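Local coordinates for B-type Cna protein (Enterococcus faecium, PDB 6FWY), which is of unknown function but contains the thioester domain of a cell-wall-anchored surface protein, which probably attaches covalently to a target surface, at residues E35-S40 and M53-P58; D22-V27 and N98-W103. All blocks are in the same frame, centred on the assembly; numbering follows the deposited sequence.

Interaction 1. Residues E35-S40 and M53-P58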
loop_
_atom_site.group_PDB
_atom_site.type_symbol
_atom_site.label_atom_id
_atom_site.label_comp_id
_atom_site.label_asym_id
_atom_site.label_seq_id
_atom_site.Cartn_x
_atom_site.Cartn_y
_atom_site.Cartn_z
ATOM N N GLU A 35 20.219 -25.108 11.239
ATOM C CA GLU A 35 20.006 -24.061 12.232
ATOM C C GLU A 35 18.486 -23.788 12.376
ATOM O O GLU A 35 17.770 -23.698 11.377
ATOM C CB GLU A 35 20.725 -22.789 11.807
ATOM C CG GLU A 35 20.627 -21.662 12.807
ATOM C CD GLU A 35 21.389 -20.412 12.401
ATOM O OE1 GLU A 35 22.579 -20.515 11.994
ATOM O OE2 GLU A 35 20.821 -19.299 12.551
ATOM N N TRP A 36 18.016 -23.694 13.622
ATOM C CA TRP A 36 16.598 -23.426 13.898
ATOM C C TRP A 36 16.277 -21.967 13.576
ATOM O O TRP A 36 17.131 -21.080 13.717
ATOM C CB TRP A 36 16.213 -23.719 15.351
ATOM C CG TRP A 36 16.179 -25.169 15.732
ATOM C CD1 TRP A 36 16.854 -26.218 15.123
ATOM C CD2 TRP A 36 15.510 -25.736 16.857
ATOM N NE1 TRP A 36 16.615 -27.386 15.796
ATOM C CE2 TRP A 36 15.791 -27.127 16.860
ATOM C CE3 TRP A 36 14.685 -25.211 17.861
ATOM C CZ2 TRP A 36 15.266 -27.996 17.831
ATOM C CZ3 TRP A 36 14.162 -26.083 18.824
ATOM C CH2 TRP A 36 14.462 -27.467 18.797
ATOM N N MET A 37 15.044 -21.761 13.119
ATOM C CA MET A 37 14.544 -20.433 12.813
ATOM C C MET A 37 13.283 -20.163 13.639
ATOM O O MET A 37 12.160 -20.285 13.153
ATOM C CB MET A 37 14.285 -20.311 11.320
ATOM C CG MET A 37 15.553 -20.329 10.474
ATOM S SD MET A 37 16.594 -18.902 10.783
ATOM C CE MET A 37 18.118 -19.357 10.036
ATOM N N ILE A 38 13.517 -19.804 14.897
ATOM C CA ILE A 38 12.461 -19.550 15.860
ATOM C C ILE A 38 11.920 -18.128 15.580
ATOM O O ILE A 38 12.587 -17.311 14.918
ATOM C CB ILE A 38 12.925 -19.676 17.334
ATOM C CG1 ILE A 38 13.749 -18.441 17.776
ATOM C CG2 ILE A 38 13.698 -20.974 17.564
ATOM C CD1 ILE A 38 14.335 -18.510 19.163
ATOM N N SER A 39 10.714 -17.862 16.089
ATOM C CA SER A 39 10.107 -16.551 15.932
ATOM C C SER A 39 9.010 -16.296 16.955
ATOM O O SER A 39 8.383 -17.233 17.480
ATOM C CB SER A 39 9.533 -16.379 14.534
ATOM O OG SER A 39 9.405 -15.008 14.228
ATOM N N SER A 40 8.806 -15.004 17.209
ATOM C CA SER A 40 7.714 -14.507 18.046
ATOM C C SER A 40 6.814 -13.611 17.207
ATOM O O SER A 40 7.290 -12.712 16.525
ATOM C CB SER A 40 8.264 -13.685 19.193
ATOM O OG SER A 40 8.984 -14.475 20.100
ATOM N N MET A 53 12.670 -9.002 9.340
ATOM C CA MET A 53 13.573 -8.922 8.174
ATOM C C MET A 53 14.911 -9.600 8.420
ATOM O O MET A 53 15.665 -9.770 7.460
ATOM C CB MET A 53 13.899 -7.451 7.824
ATOM C CG MET A 53 12.738 -6.514 7.667
ATOM S SD MET A 53 11.973 -6.696 6.075
ATOM C CE MET A 53 13.100 -5.770 5.033
ATOM N N ASP A 54 15.235 -9.892 9.678
ATOM C CA ASP A 54 16.559 -10.399 10.059
ATOM C C ASP A 54 16.412 -11.640 10.941
ATOM O O ASP A 54 16.062 -11.523 12.118
ATOM C CB ASP A 54 17.341 -9.346 10.862
ATOM C CG ASP A 54 17.632 -8.066 10.060
ATOM O OD1 ASP A 54 18.289 -8.152 8.998
ATOM O OD2 ASP A 54 17.247 -6.959 10.494
ATOM N N SER A 55 16.744 -12.816 10.415
ATOM C CA SER A 55 16.547 -14.077 11.152
ATOM C C SER A 55 17.422 -14.274 12.389
ATOM O O SER A 55 17.105 -15.112 13.222
ATOM C CB SER A 55 16.743 -15.273 10.218
ATOM O OG SER A 55 18.053 -15.288 9.731
ATOM N N GLU A 56 18.511 -13.524 12.515
ATOM C CA GLU A 56 19.478 -13.724 13.601
ATOM C C GLU A 56 19.419 -12.690 14.707
ATOM O O GLU A 56 20.275 -12.681 15.584
ATOM C CB GLU A 56 20.922 -13.758 13.032
ATOM C CG GLU A 56 21.139 -14.580 11.764
ATOM C CD GLU A 56 20.721 -16.049 11.891
ATOM O OE1 GLU A 56 21.442 -16.797 12.597
ATOM O OE2 GLU A 56 19.725 -16.464 11.237
ATOM N N LEU A 57 18.430 -11.808 14.671
ATOM C CA LEU A 57 18.268 -10.759 15.694
ATOM C C LEU A 57 16.936 -10.969 16.425
ATOM O O LEU A 57 15.986 -11.497 15.843
ATOM C CB LEU A 57 18.320 -9.368 15.057
ATOM C CG LEU A 57 19.680 -8.924 14.469
ATOM C CD1 LEU A 57 19.590 -7.544 13.835
ATOM C CD2 LEU A 57 20.838 -8.950 15.478
ATOM N N PRO A 58 16.863 -10.562 17.709
ATOM C CA PRO A 58 15.617 -10.702 18.466
ATOM C C PRO A 58 14.473 -9.774 17.996
ATOM O O PRO A 58 14.711 -8.766 17.338
ATOM C CB PRO A 58 16.049 -10.331 19.887
ATOM C CG PRO A 58 17.171 -9.393 19.678
ATOM C CD PRO A 58 17.919 -9.961 18.535
HETATM O O HOH W 1 15.176 -16.847 13.936
#
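Glu56 and Met37 bury the most surface where the type I beta turn from Asp54 to Leu57 meets the break in strand 32-44 of the thioester domain's antiparallel sheet. The turn lies in the loop following strand 49-52, and the end of its Glu56 reaches across to segment 35-40: CG lies beside the backbone N (chi1 -44°) and the chain bends at chi2 (-57°), bringing the carboxylate close to both Met37 and Glu35. The Met37 side chain, itself bent at chi2 (-65°), sends its tip to the turn. Its SD packs 3.7 Å from Ser55 CB, and its CE lies 3.5 Å from Glu56 OE2. Glu35, in contrast, is extended and approaches Glu56 from the opposite direction; its OE2 stands 2.6 Å from Glu56 OE1. Such a spacing between two acids is consistent with one of them holding a proton. Ser55 OG steadies the Glu56 group from within the turn, donating to the anti lone pair of Glu56 OE2 over 2.5 Å. Trp111 of helix 99-113 packs on both Met37 and Ser55, while Met29 of strand 26-29 touches both glutamates. A single water links the two backbones, donating to Ile38 O at 2.8 Å and to Ser55 O at 2.7 Å.

Interaction 2. Residues D22-V27 and N98-W103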
loop_
_atom_site.group_PDB
_atom_site.type_symbol
_atom_site.label_atom_id
_atom_site.label_comp_id
_atom_site.label_asym_id
_atom_site.label_seq_id
_atom_site.Cartn_x
_atom_site.Cartn_y
_atom_site.Cartn_z
ATOM N N ASP A 22 9.097 -22.554 17.776
ATOM C CA ASP A 22 10.478 -22.941 17.503
ATOM C C ASP A 22 10.727 -23.170 16.005
ATOM O O ASP A 22 11.880 -23.440 15.589
ATOM C CB ASP A 22 10.864 -24.174 18.354
ATOM C CG ASP A 22 9.894 -25.337 18.220
ATOM O OD1 ASP A 22 8.976 -25.303 17.367
ATOM O OD2 ASP A 22 10.029 -26.291 18.999
ATOM N N GLY A 23 9.673 -23.109 15.188
ATOM C CA GLY A 23 9.804 -23.211 13.739
ATOM C C GLY A 23 9.438 -24.581 13.252
ATOM O O GLY A 23 9.574 -25.560 13.983
ATOM N N TYR A 24 8.948 -24.644 12.017
ATOM C CA TYR A 24 8.568 -25.897 11.350
ATOM C C TYR A 24 9.605 -26.379 10.323
ATOM O O TYR A 24 9.409 -27.410 9.689
ATOM C CB TYR A 24 7.241 -25.679 10.632
ATOM C CG TYR A 24 6.124 -25.421 11.586
ATOM C CD1 TYR A 24 5.853 -24.133 12.021
ATOM C CD2 TYR A 24 5.346 -26.468 12.071
ATOM C CE1 TYR A 24 4.835 -23.894 12.928
ATOM C CE2 TYR A 24 4.312 -26.230 12.952
ATOM C CZ TYR A 24 4.058 -24.940 13.360
ATOM O OH TYR A 24 3.044 -24.732 14.247
ATOM N N ILE A 25 10.671 -25.600 10.173
ATOM C CA ILE A 25 11.756 -25.833 9.241
ATOM C C ILE A 25 13.058 -25.468 9.933
ATOM O O ILE A 25 13.058 -24.890 11.007
ATOM C CB ILE A 25 11.594 -25.010 7.920
ATOM C CG1 ILE A 25 11.634 -23.498 8.150
ATOM C CG2 ILE A 25 10.293 -25.385 7.201
ATOM C CD1 ILE A 25 12.996 -22.846 8.120
ATOM N N ARG A 26 14.165 -25.810 9.288
ATOM C CA ARG A 26 15.494 -25.370 9.700
ATOM C C ARG A 26 16.175 -24.838 8.450
ATOM O O ARG A 26 15.638 -24.978 7.353
ATOM C CB ARG A 26 16.276 -26.529 10.335
ATOM C CG ARG A 26 15.640 -27.028 11.619
ATOM C CD ARG A 26 16.202 -28.329 12.113
ATOM N NE ARG A 26 15.787 -29.456 11.283
ATOM C CZ ARG A 26 16.339 -30.678 11.330
ATOM N NH1 ARG A 26 17.307 -30.945 12.180
ATOM N NH2 ARG A 26 15.889 -31.634 10.530
ATOM N N VAL A 27 17.342 -24.222 8.619
ATOM C CA VAL A 27 18.088 -23.675 7.502
ATOM C C VAL A 27 19.566 -24.028 7.630
ATOM O O VAL A 27 20.186 -23.751 8.683
ATOM C CB VAL A 27 17.969 -22.146 7.389
ATOM C CG1 VAL A 27 18.714 -21.625 6.171
ATOM C CG2 VAL A 27 16.505 -21.703 7.340
ATOM N N ASN A 98 -3.478 -24.324 10.685
ATOM C CA ASN A 98 -3.881 -23.397 11.762
ATOM C C ASN A 98 -3.191 -22.039 11.560
ATOM O O ASN A 98 -2.326 -21.912 10.692
ATOM C CB ASN A 98 -3.555 -23.986 13.140
ATOM C CG ASN A 98 -2.063 -24.204 13.355
ATOM O OD1 ASN A 98 -1.261 -23.277 13.278
ATOM N ND2 ASN A 98 -1.681 -25.432 13.630
ATOM N N ASP A 99 -3.559 -21.052 12.367
ATOM C CA ASP A 99 -3.017 -19.684 12.255
ATOM C C ASP A 99 -1.525 -19.527 12.570
ATOM O O ASP A 99 -0.891 -18.604 12.047
ATOM C CB ASP A 99 -3.816 -18.708 13.122
ATOM C CG ASP A 99 -5.238 -18.492 12.600
ATOM O OD1 ASP A 99 -5.567 -18.992 11.495
ATOM O OD2 ASP A 99 -6.049 -17.839 13.283
ATOM N N THR A 100 -0.975 -20.401 13.417
ATOM C CA THR A 100 0.463 -20.369 13.730
ATOM C C THR A 100 1.265 -20.802 12.514
ATOM O O THR A 100 2.252 -20.166 12.183
ATOM C CB THR A 100 0.838 -21.261 14.916
ATOM O OG1 THR A 100 0.084 -20.883 16.050
ATOM C CG2 THR A 100 2.315 -21.094 15.270
ATOM N N GLU A 101 0.825 -21.881 11.870
ATOM C CA GLU A 101 1.439 -22.356 10.624
ATOM C C GLU A 101 1.335 -21.316 9.504
ATOM O O GLU A 101 2.293 -21.113 8.766
ATOM C CB GLU A 101 0.803 -23.673 10.153
ATOM C CG GLU A 101 1.161 -24.884 11.005
ATOM C CD GLU A 101 0.366 -26.137 10.690
ATOM O OE1 GLU A 101 -0.231 -26.238 9.582
ATOM O OE2 GLU A 101 0.352 -27.039 11.555
ATOM N N ALA A 102 0.168 -20.680 9.381
ATOM C CA ALA A 102 -0.048 -19.648 8.349
ATOM C C ALA A 102 0.856 -18.438 8.590
ATOM O O ALA A 102 1.527 -17.967 7.681
ATOM C CB ALA A 102 -1.516 -19.237 8.286
ATOM N N TRP A 103 0.881 -17.956 9.825
ATOM C CA TRP A 103 1.778 -16.869 10.198
ATOM C C TRP A 103 3.255 -17.212 9.942
ATOM O O TRP A 103 3.982 -16.405 9.358
ATOM C CB TRP A 103 1.580 -16.477 11.661
ATOM C CG TRP A 103 2.760 -15.739 12.237
ATOM C CD1 TRP A 103 3.190 -14.485 11.924
ATOM C CD2 TRP A 103 3.666 -16.241 13.207
ATOM N NE1 TRP A 103 4.311 -14.173 12.646
ATOM C CE2 TRP A 103 4.629 -15.235 13.444
ATOM C CE3 TRP A 103 3.775 -17.461 13.890
ATOM C CZ2 TRP A 103 5.684 -15.396 14.352
ATOM C CZ3 TRP A 103 4.819 -17.629 14.789
ATOM C CH2 TRP A 103 5.759 -16.597 15.017
HETATM O O HOH W 2 1.235 -26.612 14.060
#
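Tyr24, in the loop leading into strand 26-29, points its ring at the first turn of helix 99-113, meeting Thr100 and Glu101. The segment begins with Asn98 at the N-cap. Asn98 OD1 accepts a nearly straight bond from Glu101 N (2.9 Å, 169°) and a weak one from Thr100 N, while Asn98 ND2 donates to a water 3.2 Å away and to a bound tetraethylene glycol. Two residues further on, Thr100 places its methyl CG2 near the plane of the Tyr24 ring, at the edge, 3.8 Å from Tyr24 OH. Glu101 then crosses the ring at about a right angle, and its CG makes an off-centre CH-pi contact, 4.2 Å from the Tyr24 ring centroid and 30° off the normal. Extended beyond CG, the Glu101 chain takes its carboxylate past the phenol. There Glu101 OE1 accepts from Gly97 N and forms a salt bridge with Arg136, and Glu101 OE2 accepts from the same water at 2.7 Å. Tyr24 OH donates to this water over 2.6 Å, so the solvent molecule joins three side chains around the helix start. Taken together, these contacts describe a side-chain-capped helix N-terminus, docked on a loop of the antiparallel sheet within the thioester domain.

The two interactions lie about 12 Å apart between centres, on the same side of the chain's centre. Along the sequence the segments run 22-27, 35-40, 53-58 and 98-103, so interaction 1 is nested inside the loop closed by interaction 2. The neighbouring antiparallel strands 26-29 and 32-44 connect them: Glu35 O sits 2.8 Å from Val27 N, a probable hydrogen bond, and Met37 CG packs 3.6 Å from Val27 CG2. Helix 99-113 is common to both: its start packs against the loop before strand 26-29, while further along Tyr104 OH bonds to Met37 O and Trp111 packs against the strand break and the turn after strand 49-52.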